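Local coordinates for uncharacterized protein (Pyrococcus horikoshii, PDB 2CYJ) that is of unknown function but belongs to the DUF498/Mth938 family of small alpha/beta proteins, at residues P50-L53 with E54-V58; S80-L83 with V84-K87. One frame throughout, in Å; residues are numbered along the deposited sequence.

Two helix ends, each unwinding into a type I beta turn, illustrate how short helices hand the chain on to strands of a mixed sheet. Contact 1 (50-53 with 54-58) precedes strand 63-68 and contact 2 (80-83 with 84-87) precedes strand 88-92, the two strands running parallel as neighbours. Their centres lie about 11 Å apart, and the helices pack directly: Leu53 CD2 comes 3.5 Å from Ser80 O, while Leu83 CD2 sits 3.9 Å from Pro50 O. Contact 1 has the more buried polar cluster, whereas contact 2 has its charged pair on the surface. The protein's function being uncharacterised, both contacts are described as structural packing of the fold.

Contact 1 of 2, residues P50-L53 with E54-V58; sequences PEEL and EKYLV
Glu52 and Tyr56, four residues apart where helix 50-54 gives way to a turn, meet through their polar ends on the buried side. Tyr56 OH donates to Glu52 OE1 at 2.6 Å, and OE1 receives it on its anti lone pair, away from OE2. OE1 lies in the plane of the ring at its edge, yet the carboxylate stands 83° to the ring. With CG anti to the carbonyl carbon (chi1 -51°), the Tyr56 ring swings back along the helix, placing Glu52 O 3.7 Å above the plane of one face, toward its rim. Leu53 CD1 packs against ring atom CD1 of Tyr56 at 4.3 Å, and Ile113 of the central sheet adjoins both residues. The other side is looser: a water joins Glu51 O (2.6 Å) to Glu54 OE1 (2.7 Å), and Lys55 lays CB and CG along the carbonyls of Glu51 and Glu52 before its amine leads away. A phenylalanine in place of Tyr56 would probably leave Glu52 OE1 without this short bond and the backbone N of Met34 without its acceptor. With Arg33 bridging to OE1 and Ser38 bonded to OE2, the buried carboxylate of Glu52 is likely to be held in its ionised form.

Contact 2 of 2, residues S80-L83 with V84-K87; sequences SKKL and VEDK
The carboxylate of Glu85 has the side chain of Lys82 across one of its faces: CD of Lys82 stands about 3.2 Å above the plane, and Lys82 O approaches that same face nearer to CG of Glu85. From there the lysine descends toward the oxygen-bearing rim, forming a salt bridge whose hydrogen bond is weak: Lys82 NZ lies 3.5 Å from Glu85 OE1 and farther from OE2. The two side chains lie side by side and point the same way, so methylene contact accompanies the charge pairing. For Glu85 this follows from chi1 of 68°, which sets CG between the backbone N and the carbonyl carbon, 3.3 Å from Lys82 O. The peptide group of Lys82 is also met over its face, for Glu85 N donates to Lys82 O at 3.2 Å from 75° out of the carbonyl plane. Val84 N makes a weak bond to Lys81 O, likewise three residues back. Such bonds mark a helix winding tighter as it ends, and a type I turn from Val84 to Lys87 carries the chain into edge strand 88-92, completing the crossover from parallel strand 63-68. Val84, buried, sets its CG2 methyl against the carbonyl oxygens of Ser80 and Lys81, 3.6 Å from Lys81 O, and touches Val89 of that strand. At the other end, Ser80 OG is bonded to Leu48 O. On the exposed side a water donates to Asp86 OD1 (2.5 Å) and to Leu83 O (3.1 Å), linking the carbonyl just before the turn to the side chain of its third residue.

Contact 1 of 2, residues P50-L53 with E54-V58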
ATOM      1  N   PRO A  50      12.074   0.676  -5.763  1.00  8.21           N
ATOM      2  CA  PRO A  50      12.294  -0.736  -5.457  1.00  8.27           C
ATOM      3  C   PRO A  50      12.977  -1.055  -4.144  1.00  6.53           C
ATOM      4  O   PRO A  50      12.700  -2.090  -3.548  1.00  7.65           O
ATOM      5  CB  PRO A  50      13.054  -1.243  -6.686  1.00  9.06           C
ATOM      6  CG  PRO A  50      13.775  -0.038  -7.166  1.00 11.17           C
ATOM      7  CD  PRO A  50      12.749   1.059  -7.015  1.00 10.32           C
ATOM      8  N   GLU A  51      13.867  -0.182  -3.687  1.00  6.87           N
ATOM      9  CA  GLU A  51      14.537  -0.413  -2.416  1.00  6.67           C
ATOM     10  C   GLU A  51      13.509  -0.470  -1.294  1.00  6.46           C
ATOM     11  O   GLU A  51      13.661  -1.232  -0.337  1.00  9.27           O
ATOM     12  CB  GLU A  51      15.553   0.697  -2.128  1.00  8.21           C
ATOM     13  CG  GLU A  51      16.779   0.678  -3.040  1.00 19.47           C
ATOM     14  CD  GLU A  51      16.566   1.366  -4.388  1.00 24.88           C
ATOM     15  OE1 GLU A  51      15.445   1.840  -4.677  1.00 22.13           O
ATOM     16  OE2 GLU A  51      17.540   1.435  -5.167  1.00 27.09           O
ATOM     17  N   GLU A  52      12.461   0.343  -1.404  1.00  5.33           N
ATOM     18  CA  GLU A  52      11.431   0.327  -0.382  1.00  4.24           C
ATOM     19  C   GLU A  52      10.524  -0.892  -0.562  1.00  4.81           C
ATOM     20  O   GLU A  52      10.264  -1.623   0.392  1.00  5.40           O
ATOM     21  CB  GLU A  52      10.571   1.604  -0.411  1.00  4.48           C
ATOM     22  CG  GLU A  52       9.503   1.581   0.700  1.00  5.34           C
ATOM     23  CD  GLU A  52       8.476   2.699   0.643  1.00  6.26           C
ATOM     24  OE1 GLU A  52       7.427   2.550   1.309  1.00  6.56           O
ATOM     25  OE2 GLU A  52       8.703   3.715  -0.044  1.00  7.46           O
ATOM     26  N   LEU A  53      10.042  -1.117  -1.783  1.00  5.64           N
ATOM     27  CA  LEU A  53       9.142  -2.240  -2.025  1.00  5.70           C
ATOM     28  C   LEU A  53       9.712  -3.596  -1.613  1.00  5.69           C
ATOM     29  O   LEU A  53       8.997  -4.450  -1.096  1.00  4.63           O
ATOM     30  CB  LEU A  53       8.725  -2.276  -3.500  1.00  5.00           C
ATOM     31  CG  LEU A  53       7.753  -3.378  -3.933  1.00  4.63           C
ATOM     32  CD1 LEU A  53       6.490  -3.354  -3.064  1.00  7.94           C
ATOM     33  CD2 LEU A  53       7.402  -3.175  -5.395  1.00  7.71           C
ATOM     34  N   GLU A  54      11.003  -3.797  -1.829  1.00  4.85           N
ATOM     35  CA  GLU A  54      11.628  -5.061  -1.482  1.00  4.83           C
ATOM     36  C   GLU A  54      11.484  -5.386   0.001  1.00  6.69           C
ATOM     37  O   GLU A  54      11.424  -6.559   0.371  1.00  5.52           O
ATOM     38  CB  GLU A  54      13.109  -5.029  -1.891  1.00  4.59           C
ATOM     39  CG  GLU A  54      13.869  -6.351  -1.729  1.00  7.24           C
ATOM     40  CD  GLU A  54      14.441  -6.562  -0.335  1.00  7.86           C
ATOM     41  OE1 GLU A  54      14.533  -5.587   0.442  1.00  9.91           O
ATOM     42  OE2 GLU A  54      14.822  -7.713  -0.022  1.00  6.93           O
ATOM     43  N   LYS A  55      11.414  -4.358   0.847  1.00  4.88           N
ATOM     44  CA  LYS A  55      11.271  -4.581   2.287  1.00  4.70           C
ATOM     45  C   LYS A  55       9.924  -5.201   2.642  1.00  4.27           C
ATOM     46  O   LYS A  55       9.770  -5.757   3.727  1.00  6.97           O
ATOM     47  CB  LYS A  55      11.414  -3.272   3.084  1.00  6.27           C
ATOM     48  CG  LYS A  55      12.722  -2.523   2.896  1.00  8.31           C
ATOM     49  CD  LYS A  55      13.904  -3.371   3.318  1.00 13.35           C
ATOM     50  CE  LYS A  55      15.192  -2.586   3.198  1.00 17.08           C
ATOM     51  NZ  LYS A  55      16.349  -3.368   3.699  1.00 23.97           N
ATOM     52  N   TYR A  56       8.956  -5.121   1.731  1.00  4.76           N
ATOM     53  CA  TYR A  56       7.625  -5.653   2.005  1.00  5.97           C
ATOM     54  C   TYR A  56       7.411  -7.038   1.434  1.00  6.66           C
ATOM     55  O   TYR A  56       6.316  -7.588   1.551  1.00  7.43           O
ATOM     56  CB  TYR A  56       6.557  -4.703   1.465  1.00  6.46           C
ATOM     57  CG  TYR A  56       6.754  -3.279   1.920  1.00  3.98           C
ATOM     58  CD1 TYR A  56       6.526  -2.217   1.051  1.00  4.73           C
ATOM     59  CD2 TYR A  56       7.221  -2.994   3.204  1.00  5.30           C
ATOM     60  CE1 TYR A  56       6.771  -0.894   1.445  1.00  5.49           C
ATOM     61  CE2 TYR A  56       7.463  -1.673   3.607  1.00  4.95           C
ATOM     62  CZ  TYR A  56       7.237  -0.636   2.719  1.00  5.15           C
ATOM     63  OH  TYR A  56       7.479   0.659   3.101  1.00  6.88           O
ATOM     64  N   LEU A  57       8.447  -7.601   0.814  1.00  4.65           N
ATOM     65  CA  LEU A  57       8.356  -8.949   0.258  1.00  4.59           C
ATOM     66  C   LEU A  57       8.686  -9.917   1.396  1.00  6.30           C
ATOM     67  O   LEU A  57       9.794 -10.470   1.494  1.00  7.26           O
ATOM     68  CB  LEU A  57       9.338  -9.101  -0.903  1.00  6.28           C
ATOM     69  CG  LEU A  57       9.146  -8.026  -1.977  1.00  6.76           C
ATOM     70  CD1 LEU A  57      10.135  -8.294  -3.101  1.00  9.17           C
ATOM     71  CD2 LEU A  57       7.722  -8.044  -2.518  1.00  8.48           C
ATOM     72  N   VAL A  58       7.696 -10.115   2.258  1.00  5.47           N
ATOM     73  CA  VAL A  58       7.829 -10.945   3.455  1.00  7.79           C
ATOM     74  C   VAL A  58       6.921 -12.166   3.420  1.00  6.52           C
ATOM     75  O   VAL A  58       7.304 -13.246   3.875  1.00  8.56           O
ATOM     76  CB  VAL A  58       7.510 -10.090   4.709  1.00 12.72           C
ATOM     77  CG1 VAL A  58       7.613 -10.924   5.966  1.00 13.49           C
ATOM     78  CG2 VAL A  58       8.478  -8.904   4.782  1.00 15.52           C
TER
HETATM   79  O   HOH W   1      15.525  -3.085  -0.099  1.00  9.75           O

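Contact 2 of 2, residues S80-L83 with V84-K87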
ATOM      1  N   SER A  80      10.084  -0.594  -9.669  1.00 11.87           N
ATOM      2  CA  SER A  80       9.314  -1.230  -8.607  1.00  8.82           C
ATOM      3  C   SER A  80       8.324  -2.180  -9.253  1.00  8.40           C
ATOM      4  O   SER A  80       8.130  -3.309  -8.793  1.00  8.72           O
ATOM      5  CB  SER A  80       8.573  -0.190  -7.776  1.00  9.25           C
ATOM      6  OG  SER A  80       9.502   0.657  -7.132  1.00 10.05           O
ATOM      7  N   LYS A  81       7.697  -1.721 -10.331  1.00 10.77           N
ATOM      8  CA  LYS A  81       6.742  -2.553 -11.042  1.00  9.51           C
ATOM      9  C   LYS A  81       7.430  -3.798 -11.587  1.00 10.36           C
ATOM     10  O   LYS A  81       6.839  -4.877 -11.616  1.00 10.81           O
ATOM     11  CB  LYS A  81       6.071  -1.755 -12.168  1.00 12.49           C
ATOM     12  CG  LYS A  81       5.069  -0.732 -11.633  1.00 16.22           C
ATOM     13  CD  LYS A  81       4.311   0.002 -12.728  1.00 23.10           C
ATOM     14  CE  LYS A  81       5.191   1.020 -13.430  1.00 23.61           C
ATOM     15  NZ  LYS A  81       4.388   1.999 -14.224  1.00 29.97           N
ATOM     16  N   LYS A  82       8.686  -3.654 -11.999  1.00 10.67           N
ATOM     17  CA  LYS A  82       9.441  -4.784 -12.535  1.00 14.85           C
ATOM     18  C   LYS A  82       9.615  -5.868 -11.467  1.00 13.72           C
ATOM     19  O   LYS A  82       9.549  -7.066 -11.751  1.00 14.48           O
ATOM     20  CB  LYS A  82      10.816  -4.308 -13.012  1.00 17.32           C
ATOM     21  CG  LYS A  82      11.667  -5.382 -13.677  1.00 21.62           C
ATOM     22  CD  LYS A  82      11.215  -5.647 -15.102  1.00 29.59           C
ATOM     23  CE  LYS A  82      12.143  -6.637 -15.791  1.00 31.25           C
ATOM     24  NZ  LYS A  82      11.755  -6.865 -17.208  1.00 35.10           N
ATOM     25  N   LEU A  83       9.835  -5.435 -10.233  1.00 10.35           N
ATOM     26  CA  LEU A  83      10.031  -6.339  -9.112  1.00 12.85           C
ATOM     27  C   LEU A  83       8.827  -7.266  -8.918  1.00 13.31           C
ATOM     28  O   LEU A  83       8.986  -8.417  -8.505  1.00 15.99           O
ATOM     29  CB  LEU A  83      10.293  -5.507  -7.851  1.00 13.79           C
ATOM     30  CG  LEU A  83      10.889  -6.163  -6.609  1.00 19.63           C
ATOM     31  CD1 LEU A  83      12.143  -6.950  -6.980  1.00 23.32           C
ATOM     32  CD2 LEU A  83      11.218  -5.070  -5.596  1.00 17.91           C
ATOM     33  N   VAL A  84       7.631  -6.773  -9.233  1.00 12.16           N
ATOM     34  CA  VAL A  84       6.405  -7.559  -9.087  1.00 11.87           C
ATOM     35  C   VAL A  84       5.663  -7.751 -10.412  1.00 12.03           C
ATOM     36  O   VAL A  84       4.438  -7.860 -10.445  1.00 10.96           O
ATOM     37  CB  VAL A  84       5.452  -6.895  -8.062  1.00 10.66           C
ATOM     38  CG1 VAL A  84       6.061  -6.980  -6.668  1.00 13.09           C
ATOM     39  CG2 VAL A  84       5.210  -5.445  -8.434  1.00 10.86           C
ATOM     40  N   GLU A  85       6.421  -7.816 -11.500  1.00 13.11           N
ATOM     41  CA  GLU A  85       5.835  -7.972 -12.820  1.00 12.66           C
ATOM     42  C   GLU A  85       5.072  -9.293 -12.991  1.00  7.74           C
ATOM     43  O   GLU A  85       4.240  -9.415 -13.886  1.00 10.53           O
ATOM     44  CB  GLU A  85       6.929  -7.823 -13.887  1.00 13.84           C
ATOM     45  CG  GLU A  85       7.949  -8.937 -13.894  1.00 11.35           C
ATOM     46  CD  GLU A  85       9.016  -8.749 -14.962  1.00 23.03           C
ATOM     47  OE1 GLU A  85       8.739  -8.061 -15.965  1.00 28.38           O
ATOM     48  OE2 GLU A  85      10.123  -9.306 -14.803  1.00 23.95           O
ATOM     49  N   ASP A  86       5.333 -10.266 -12.123  1.00 10.42           N
ATOM     50  CA  ASP A  86       4.644 -11.556 -12.194  1.00 10.25           C
ATOM     51  C   ASP A  86       3.379 -11.580 -11.341  1.00 12.53           C
ATOM     52  O   ASP A  86       2.712 -12.608 -11.233  1.00 16.23           O
ATOM     53  CB  ASP A  86       5.588 -12.685 -11.751  1.00 10.64           C
ATOM     54  CG  ASP A  86       6.061 -12.532 -10.317  1.00 15.86           C
ATOM     55  OD1 ASP A  86       6.218 -11.380  -9.854  1.00 14.14           O
ATOM     56  OD2 ASP A  86       6.297 -13.563  -9.653  1.00 22.92           O
ATOM     57  N   LYS A  87       3.038 -10.438 -10.752  1.00 10.46           N
ATOM     58  CA  LYS A  87       1.862 -10.338  -9.895  1.00  9.30           C
ATOM     59  C   LYS A  87       0.765  -9.460 -10.499  1.00  8.29           C
ATOM     60  O   LYS A  87       0.981  -8.766 -11.495  1.00 10.91           O
ATOM     61  CB  LYS A  87       2.271  -9.749  -8.540  1.00  9.09           C
ATOM     62  CG  LYS A  87       3.399 -10.483  -7.830  1.00 10.84           C
ATOM     63  CD  LYS A  87       3.032 -11.929  -7.545  1.00 13.14           C
ATOM     64  CE  LYS A  87       4.056 -12.598  -6.639  1.00 13.92           C
ATOM     65  NZ  LYS A  87       3.701 -14.018  -6.375  1.00 17.34           N
TER
HETATM   66  O   HOH W   2       7.186 -10.711  -7.606  1.00 20.99           O